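Local coordinates for conserved exported protein (Bacteroides fragilis, PDB 3CLW), which is of unknown function but probably hydrolyses O-glycosidic bonds, at residues H304-L316 with D345-W357. Residues are numbered along the deposited sequence; the frame is centred on the assembly and turned at random. Where two conformers were deposited one is given.
Sequences HNTKFWASEYCIL and DLTLANASAWQWW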
ATOM      1  N   HIS A 304     -10.429  20.323  -6.718  1.00 45.24           N
ATOM      2  CA  HIS A 304     -10.968  19.772  -5.473  1.00 45.05           C
ATOM      3  C   HIS A 304      -9.940  19.334  -4.426  1.00 43.37           C
ATOM      4  O   HIS A 304     -10.320  18.889  -3.319  1.00 42.42           O
ATOM      5  CB  HIS A 304     -11.897  18.623  -5.807  1.00 45.91           C
ATOM      6  CG  HIS A 304     -13.323  18.924  -5.529  1.00 49.93           C
ATOM      7  ND1 HIS A 304     -14.150  19.544  -6.448  1.00 53.65           N
ATOM      8  CD2 HIS A 304     -14.079  18.686  -4.431  1.00 54.66           C
ATOM      9  CE1 HIS A 304     -15.360  19.669  -5.926  1.00 55.61           C
ATOM     10  NE2 HIS A 304     -15.342  19.155  -4.703  1.00 57.59           N
ATOM     11  N   ASN A 305      -8.661  19.473  -4.787  1.00 42.03           N
ATOM     12  CA  ASN A 305      -7.550  19.111  -3.908  0.50 41.89           C
ATOM     13  C   ASN A 305      -7.600  17.609  -3.553  1.00 41.47           C
ATOM     14  O   ASN A 305      -7.320  17.217  -2.426  1.00 42.13           O
ATOM     15  CB  ASN A 305      -7.546  19.995  -2.644  0.50 41.77           C
ATOM     16  CG  ASN A 305      -6.159  20.125  -2.005  0.50 43.13           C
ATOM     17  OD1 ASN A 305      -5.132  20.075  -2.687  0.50 45.32           O
ATOM     18  ND2 ASN A 305      -6.131  20.325  -0.692  0.50 43.43           N
ATOM     19  N   THR A 306      -7.962  16.783  -4.525  1.00 39.69           N
ATOM     20  CA  THR A 306      -8.085  15.349  -4.328  1.00 38.71           C
ATOM     21  C   THR A 306      -6.716  14.734  -4.186  1.00 38.21           C
ATOM     22  O   THR A 306      -5.821  15.029  -4.951  1.00 37.77           O
ATOM     23  CB  THR A 306      -8.889  14.715  -5.474  1.00 38.84           C
ATOM     24  OG1 THR A 306     -10.180  15.329  -5.481  1.00 38.57           O
ATOM     25  CG2 THR A 306      -9.044  13.185  -5.313  1.00 37.03           C
ATOM     26  N   LYS A 307      -6.561  13.905  -3.162  1.00 38.01           N
ATOM     27  CA  LYS A 307      -5.331  13.131  -2.965  1.00 37.03           C
ATOM     28  C   LYS A 307      -5.201  11.917  -3.914  1.00 36.47           C
ATOM     29  O   LYS A 307      -6.175  11.439  -4.508  1.00 35.30           O
ATOM     30  CB  LYS A 307      -5.225  12.684  -1.508  1.00 36.92           C
ATOM     31  CG  LYS A 307      -4.894  13.794  -0.515  1.00 36.99           C
ATOM     32  CD  LYS A 307      -4.990  13.280   0.879  1.00 37.54           C
ATOM     33  CE  LYS A 307      -4.459  14.302   1.856  1.00 39.52           C
ATOM     34  NZ  LYS A 307      -4.475  13.790   3.260  1.00 40.56           N
ATOM     35  N   PHE A 308      -3.970  11.431  -4.033  1.00 35.94           N
ATOM     36  CA  PHE A 308      -3.724  10.123  -4.610  1.00 35.48           C
ATOM     37  C   PHE A 308      -3.072   9.162  -3.581  1.00 34.44           C
ATOM     38  O   PHE A 308      -2.243   9.587  -2.792  1.00 34.31           O
ATOM     39  CB  PHE A 308      -2.847  10.243  -5.874  1.00 35.83           C
ATOM     40  CG  PHE A 308      -2.585   8.915  -6.526  1.00 34.59           C
ATOM     41  CD1 PHE A 308      -3.602   8.260  -7.200  1.00 34.97           C
ATOM     42  CD2 PHE A 308      -1.347   8.312  -6.407  1.00 32.08           C
ATOM     43  CE1 PHE A 308      -3.376   7.024  -7.782  1.00 35.43           C
ATOM     44  CE2 PHE A 308      -1.106   7.081  -6.962  1.00 34.17           C
ATOM     45  CZ  PHE A 308      -2.115   6.425  -7.655  1.00 35.82           C
ATOM     46  N   TRP A 309      -3.478   7.889  -3.602  1.00 33.77           N
ATOM     47  CA  TRP A 309      -2.849   6.808  -2.816  1.00 32.50           C
ATOM     48  C   TRP A 309      -2.457   5.674  -3.758  1.00 32.52           C
ATOM     49  O   TRP A 309      -3.287   5.168  -4.556  1.00 32.22           O
ATOM     50  CB  TRP A 309      -3.805   6.239  -1.762  1.00 31.84           C
ATOM     51  CG  TRP A 309      -3.892   6.974  -0.438  1.00 31.51           C
ATOM     52  CD1 TRP A 309      -3.518   8.281  -0.179  1.00 30.16           C
ATOM     53  CD2 TRP A 309      -4.425   6.459   0.799  1.00 31.59           C
ATOM     54  NE1 TRP A 309      -3.768   8.587   1.138  1.00 29.80           N
ATOM     55  CE2 TRP A 309      -4.324   7.492   1.760  1.00 29.81           C
ATOM     56  CE3 TRP A 309      -4.965   5.206   1.195  1.00 34.11           C
ATOM     57  CZ2 TRP A 309      -4.751   7.332   3.072  1.00 28.65           C
ATOM     58  CZ3 TRP A 309      -5.404   5.058   2.515  1.00 29.72           C
ATOM     59  CH2 TRP A 309      -5.281   6.112   3.434  1.00 29.92           C
ATOM     60  N   ALA A 310      -1.187   5.285  -3.702  1.00 32.58           N
ATOM     61  CA  ALA A 310      -0.756   4.039  -4.338  1.00 32.23           C
ATOM     62  C   ALA A 310      -1.081   2.948  -3.294  1.00 32.54           C
ATOM     63  O   ALA A 310      -0.536   2.937  -2.180  1.00 32.80           O
ATOM     64  CB  ALA A 310       0.738   4.107  -4.732  1.00 32.90           C
ATOM     65  N   SER A 311      -2.049   2.094  -3.595  1.00 32.23           N
ATOM     66  CA  SER A 311      -2.672   1.323  -2.517  1.00 33.00           C
ATOM     67  C   SER A 311      -2.423  -0.185  -2.554  1.00 33.10           C
ATOM     68  O   SER A 311      -2.961  -0.924  -1.725  1.00 33.95           O
ATOM     69  CB  SER A 311      -4.174   1.593  -2.473  1.00 32.87           C
ATOM     70  OG  SER A 311      -4.744   1.280  -3.750  1.00 35.37           O
ATOM     71  N   GLU A 312      -1.628  -0.647  -3.514  1.00 33.74           N
ATOM     72  CA  GLU A 312      -1.208  -2.054  -3.558  1.00 34.08           C
ATOM     73  C   GLU A 312      -0.093  -2.245  -4.538  1.00 34.23           C
ATOM     74  O   GLU A 312      -0.157  -1.768  -5.648  1.00 33.60           O
ATOM     75  CB  GLU A 312      -2.358  -2.994  -3.922  1.00 33.81           C
ATOM     76  CG  GLU A 312      -2.074  -4.462  -3.559  1.00 33.97           C
ATOM     77  CD  GLU A 312      -3.044  -5.438  -4.177  1.00 35.16           C
ATOM     78  OE1 GLU A 312      -4.261  -5.377  -3.911  1.00 35.59           O
ATOM     79  OE2 GLU A 312      -2.577  -6.301  -4.935  1.00 36.87           O
ATOM     80  N   TYR A 313       0.949  -2.950  -4.105  1.00 35.50           N
ATOM     81  CA  TYR A 313       1.992  -3.438  -4.996  1.00 36.23           C
ATOM     82  C   TYR A 313       2.724  -4.645  -4.405  1.00 37.19           C
ATOM     83  O   TYR A 313       2.881  -4.752  -3.191  1.00 37.11           O
ATOM     84  CB  TYR A 313       3.029  -2.349  -5.303  1.00 36.23           C
ATOM     85  CG  TYR A 313       4.080  -2.834  -6.278  1.00 37.08           C
ATOM     86  CD1 TYR A 313       3.741  -3.106  -7.626  1.00 37.58           C
ATOM     87  CD2 TYR A 313       5.397  -3.105  -5.847  1.00 37.10           C
ATOM     88  CE1 TYR A 313       4.684  -3.578  -8.514  1.00 38.14           C
ATOM     89  CE2 TYR A 313       6.350  -3.574  -6.720  1.00 36.08           C
ATOM     90  CZ  TYR A 313       6.000  -3.813  -8.048  1.00 38.99           C
ATOM     91  OH  TYR A 313       6.963  -4.284  -8.917  1.00 39.33           O
ATOM     92  N   CYS A 314       3.182  -5.533  -5.282  1.00 38.07           N
ATOM     93  CA  CYS A 314       4.241  -6.516  -4.968  1.00 38.56           C
ATOM     94  C   CYS A 314       4.940  -6.877  -6.285  1.00 39.84           C
ATOM     95  O   CYS A 314       4.397  -6.598  -7.366  1.00 40.39           O
ATOM     96  CB  CYS A 314       3.677  -7.758  -4.278  1.00 37.26           C
ATOM     97  SG  CYS A 314       2.583  -8.740  -5.285  1.00 36.25           S
ATOM     98  N   ILE A 315       6.138  -7.470  -6.208  1.00 41.01           N
ATOM     99  CA  ILE A 315       6.857  -7.920  -7.404  1.00 40.89           C
ATOM    100  C   ILE A 315       6.064  -9.019  -8.070  1.00 41.65           C
ATOM    101  O   ILE A 315       5.882 -10.109  -7.519  1.00 42.36           O
ATOM    102  CB  ILE A 315       8.274  -8.461  -7.107  1.00 40.89           C
ATOM    103  CG1 ILE A 315       9.100  -7.469  -6.298  1.00 38.86           C
ATOM    104  CG2 ILE A 315       8.977  -8.845  -8.419  1.00 42.80           C
ATOM    105  CD1 ILE A 315       9.435  -6.163  -6.988  1.00 37.44           C
ATOM    106  N   LEU A 316       5.588  -8.718  -9.268  1.00 43.14           N
ATOM    107  CA  LEU A 316       4.713  -9.602 -10.017  1.00 44.61           C
ATOM    108  C   LEU A 316       5.231  -9.695 -11.433  1.00 44.90           C
ATOM    109  O   LEU A 316       5.173 -10.757 -12.039  1.00 44.74           O
ATOM    110  CB  LEU A 316       3.306  -9.022 -10.037  1.00 44.92           C
ATOM    111  CG  LEU A 316       2.122  -9.958  -9.966  1.00 47.52           C
ATOM    112  CD1 LEU A 316       2.254 -10.900  -8.771  1.00 49.40           C
ATOM    113  CD2 LEU A 316       0.857  -9.114  -9.869  1.00 48.79           C
ATOM    114  N   ASP A 345       6.071   7.687  -7.240  1.00 39.02           N
ATOM    115  CA  ASP A 345       4.735   7.892  -6.692  1.00 39.19           C
ATOM    116  C   ASP A 345       4.626   9.152  -5.847  1.00 38.72           C
ATOM    117  O   ASP A 345       3.672   9.932  -5.997  1.00 38.67           O
ATOM    118  CB  ASP A 345       4.252   6.670  -5.917  1.00 39.12           C
ATOM    119  CG  ASP A 345       3.720   5.589  -6.841  1.00 40.97           C
ATOM    120  OD1 ASP A 345       3.457   5.886  -8.025  1.00 42.80           O
ATOM    121  OD2 ASP A 345       3.570   4.441  -6.404  1.00 40.33           O
ATOM    122  N   LEU A 346       5.591   9.340  -4.954  1.00 38.23           N
ATOM    123  CA  LEU A 346       5.625  10.501  -4.059  1.00 38.29           C
ATOM    124  C   LEU A 346       5.918  11.821  -4.778  1.00 38.45           C
ATOM    125  O   LEU A 346       5.369  12.840  -4.437  1.00 38.13           O
ATOM    126  CB  LEU A 346       6.671  10.286  -2.959  1.00 37.93           C
ATOM    127  CG  LEU A 346       6.418   9.193  -1.923  1.00 37.68           C
ATOM    128  CD1 LEU A 346       7.631   9.025  -1.011  1.00 36.94           C
ATOM    129  CD2 LEU A 346       5.133   9.465  -1.118  1.00 35.67           C
ATOM    130  N   THR A 347       6.803  11.785  -5.769  1.00 39.68           N
ATOM    131  CA  THR A 347       7.280  13.015  -6.391  1.00 40.30           C
ATOM    132  C   THR A 347       6.616  13.342  -7.725  1.00 39.76           C
ATOM    133  O   THR A 347       6.560  14.488  -8.087  1.00 40.65           O
ATOM    134  CB  THR A 347       8.816  13.003  -6.588  1.00 40.56           C
ATOM    135  OG1 THR A 347       9.156  11.921  -7.458  1.00 43.50           O
ATOM    136  CG2 THR A 347       9.543  12.838  -5.267  1.00 38.89           C
ATOM    137  N   LEU A 348       6.154  12.342  -8.463  1.00 39.52           N
ATOM    138  CA  LEU A 348       5.504  12.577  -9.736  1.00 39.61           C
ATOM    139  C   LEU A 348       3.979  12.519  -9.612  1.00 39.60           C
ATOM    140  O   LEU A 348       3.297  13.420 -10.070  1.00 39.43           O
ATOM    141  CB  LEU A 348       6.009  11.620 -10.819  1.00 39.48           C
ATOM    142  CG  LEU A 348       7.502  11.654 -11.135  1.00 38.86           C
ATOM    143  CD1 LEU A 348       7.774  10.949 -12.447  1.00 38.01           C
ATOM    144  CD2 LEU A 348       8.042  13.067 -11.162  1.00 39.33           C
ATOM    145  N   ALA A 349       3.463  11.474  -8.961  1.00 39.62           N
ATOM    146  CA  ALA A 349       2.028  11.316  -8.764  1.00 38.96           C
ATOM    147  C   ALA A 349       1.563  12.049  -7.509  1.00 38.96           C
ATOM    148  O   ALA A 349       0.362  12.106  -7.246  1.00 39.41           O
ATOM    149  CB  ALA A 349       1.636   9.849  -8.739  1.00 38.18           C
ATOM    150  N   ASN A 350       2.515  12.632  -6.773  1.00 38.22           N
ATOM    151  CA  ASN A 350       2.264  13.328  -5.508  1.00 37.86           C
ATOM    152  C   ASN A 350       1.427  12.511  -4.525  1.00 37.42           C
ATOM    153  O   ASN A 350       0.511  13.043  -3.875  1.00 37.36           O
ATOM    154  CB  ASN A 350       1.623  14.707  -5.758  1.00 38.96           C
ATOM    155  CG  ASN A 350       2.641  15.769  -6.183  1.00 39.11           C
ATOM    156  OD1 ASN A 350       2.737  16.829  -5.579  1.00 41.35           O
ATOM    157  ND2 ASN A 350       3.391  15.483  -7.219  1.00 43.93           N
ATOM    158  N   ALA A 351       1.725  11.208  -4.422  1.00 36.15           N
ATOM    159  CA  ALA A 351       0.881  10.313  -3.648  1.00 34.60           C
ATOM    160  C   ALA A 351       0.932  10.704  -2.195  1.00 34.59           C
ATOM    161  O   ALA A 351       2.008  11.006  -1.690  1.00 34.46           O
ATOM    162  CB  ALA A 351       1.336   8.878  -3.824  1.00 34.98           C
ATOM    163  N   SER A 352      -0.206  10.669  -1.499  1.00 34.01           N
ATOM    164  CA  SER A 352      -0.170  10.846  -0.037  1.00 34.89           C
ATOM    165  C   SER A 352       0.083   9.584   0.786  1.00 34.56           C
ATOM    166  O   SER A 352       0.236   9.665   2.007  1.00 35.75           O
ATOM    167  CB  SER A 352      -1.428  11.574   0.482  1.00 34.66           C
ATOM    168  OG  SER A 352      -1.376  12.963   0.151  1.00 36.21           O
ATOM    169  N   ALA A 353       0.067   8.420   0.139  1.00 34.04           N
ATOM    170  CA  ALA A 353       0.310   7.133   0.805  1.00 33.67           C
ATOM    171  C   ALA A 353       0.906   6.191  -0.211  1.00 33.85           C
ATOM    172  O   ALA A 353       0.607   6.323  -1.406  1.00 34.93           O
ATOM    173  CB  ALA A 353      -0.955   6.536   1.364  1.00 31.70           C
ATOM    174  N   TRP A 354       1.738   5.254   0.264  1.00 33.83           N
ATOM    175  CA  TRP A 354       2.259   4.140  -0.548  1.00 33.59           C
ATOM    176  C   TRP A 354       2.043   2.844   0.236  1.00 33.98           C
ATOM    177  O   TRP A 354       2.448   2.755   1.396  1.00 34.10           O
ATOM    178  CB  TRP A 354       3.746   4.340  -0.904  1.00 32.84           C
ATOM    179  CG  TRP A 354       4.136   3.462  -2.033  1.00 33.09           C
ATOM    180  CD1 TRP A 354       4.090   3.769  -3.371  1.00 32.87           C
ATOM    181  CD2 TRP A 354       4.568   2.089  -1.949  1.00 31.98           C
ATOM    182  NE1 TRP A 354       4.487   2.684  -4.113  1.00 32.86           N
ATOM    183  CE2 TRP A 354       4.767   1.635  -3.269  1.00 32.54           C
ATOM    184  CE3 TRP A 354       4.788   1.196  -0.880  1.00 31.71           C
ATOM    185  CZ2 TRP A 354       5.206   0.327  -3.558  1.00 31.41           C
ATOM    186  CZ3 TRP A 354       5.202  -0.099  -1.163  1.00 31.62           C
ATOM    187  CH2 TRP A 354       5.420  -0.515  -2.500  1.00 33.43           C
ATOM    188  N   GLN A 355       1.388   1.856  -0.376  1.00 33.23           N
ATOM    189  CA  GLN A 355       0.954   0.664   0.367  1.00 33.03           C
ATOM    190  C   GLN A 355       1.354  -0.640  -0.326  1.00 33.48           C
ATOM    191  O   GLN A 355       1.088  -0.836  -1.521  1.00 34.14           O
ATOM    192  CB  GLN A 355      -0.559   0.704   0.614  1.00 32.73           C
ATOM    193  CG  GLN A 355      -1.084   2.125   0.969  1.00 33.04           C
ATOM    194  CD  GLN A 355      -2.497   2.128   1.469  1.00 32.09           C
ATOM    195  OE1 GLN A 355      -3.386   1.599   0.802  1.00 34.02           O
ATOM    196  NE2 GLN A 355      -2.728   2.721   2.642  1.00 27.29           N
ATOM    197  N   TRP A 356       2.039  -1.495   0.420  1.00 32.62           N
ATOM    198  CA  TRP A 356       2.334  -2.861  -0.024  1.00 32.71           C
ATOM    199  C   TRP A 356       1.068  -3.695  -0.128  1.00 32.12           C
ATOM    200  O   TRP A 356       0.073  -3.391   0.520  1.00 32.16           O
ATOM    201  CB  TRP A 356       3.273  -3.567   0.997  1.00 31.53           C
ATOM    202  CG  TRP A 356       4.671  -3.203   0.841  1.00 31.19           C
ATOM    203  CD1 TRP A 356       5.389  -2.315   1.606  1.00 32.37           C
ATOM    204  CD2 TRP A 356       5.573  -3.706  -0.146  1.00 31.34           C
ATOM    205  NE1 TRP A 356       6.688  -2.252   1.156  1.00 32.82           N
ATOM    206  CE2 TRP A 356       6.827  -3.089   0.079  1.00 30.61           C
ATOM    207  CE3 TRP A 356       5.443  -4.619  -1.210  1.00 30.98           C
ATOM    208  CZ2 TRP A 356       7.938  -3.347  -0.724  1.00 33.09           C
ATOM    209  CZ3 TRP A 356       6.548  -4.875  -2.009  1.00 32.12           C
ATOM    210  CH2 TRP A 356       7.781  -4.258  -1.755  1.00 32.29           C
ATOM    211  N   TRP A 357       1.135  -4.755  -0.926  1.00 31.81           N
ATOM    212  CA  TRP A 357       0.228  -5.881  -0.804  1.00 32.28           C
ATOM    213  C   TRP A 357       0.633  -6.649   0.494  1.00 32.89           C
ATOM    214  O   TRP A 357       1.033  -6.027   1.508  1.00 32.85           O
ATOM    215  CB  TRP A 357       0.289  -6.710  -2.120  1.00 32.75           C
ATOM    216  CG  TRP A 357      -0.476  -8.006  -2.197  1.00 33.47           C
ATOM    217  CD1 TRP A 357       0.016  -9.199  -2.639  1.00 35.01           C
ATOM    218  CD2 TRP A 357      -1.843  -8.264  -1.805  1.00 33.77           C
ATOM    219  NE1 TRP A 357      -0.944 -10.173  -2.562  1.00 33.69           N
ATOM    220  CE2 TRP A 357      -2.091  -9.634  -2.044  1.00 34.26           C
ATOM    221  CE3 TRP A 357      -2.866  -7.479  -1.251  1.00 34.72           C
ATOM    222  CZ2 TRP A 357      -3.325 -10.241  -1.770  1.00 32.72           C
ATOM    223  CZ3 TRP A 357      -4.093  -8.078  -0.981  1.00 34.58           C
ATOM    224  CH2 TRP A 357      -4.311  -9.452  -1.240  1.00 33.64           C
TER
HETATM  225  O   HOH W   1      -1.864  13.119  -2.700  1.00 32.52           O
HETATM  226  O   HOH W   2      -2.548  -3.317  -0.581  1.00 32.70           O
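Strands 307-310 and 353-356 pair in parallel as neighbouring staves of the TIM barrel of this family 30 relative, joined by helix 328-347 in a beta-alpha-beta crossover. Ser352 N gives its hydrogen to Phe308 O at 2.6 Å, and Ala310 N gives its own to Ala353 O at 3.1 Å; the bond from Gln355 N to Ala310 O is weak. Further along, Trp357 N gives its hydrogen to Tyr313 O at 2.9 Å.

On one face of the sheet the Ala353 methyl sits squarely over the five-membered ring of Trp309, CB 3.3 Å from its centroid. Gln355 NE2 comes to 3.6 Å from Trp309 CZ3, with amide and ring planes 57° apart. On the other face, Ala310 CB packs 3.6 Å from Trp354 CD1. Glu312 runs alongside Trp357, its CG anti to the backbone N (chi1 -162°), which lays the carboxylate over the indole; OE2 is hydrogen-bonded to Tyr279 OH.

Strand 307-310 pairs on its other edge with strand 270-276, and strand 353-356 with strand 6-25, whose Asp20 accepts from Trp309 NE1. Helix 328-347 packs against Tyr313 and Trp354 through Ile341 and Ile342.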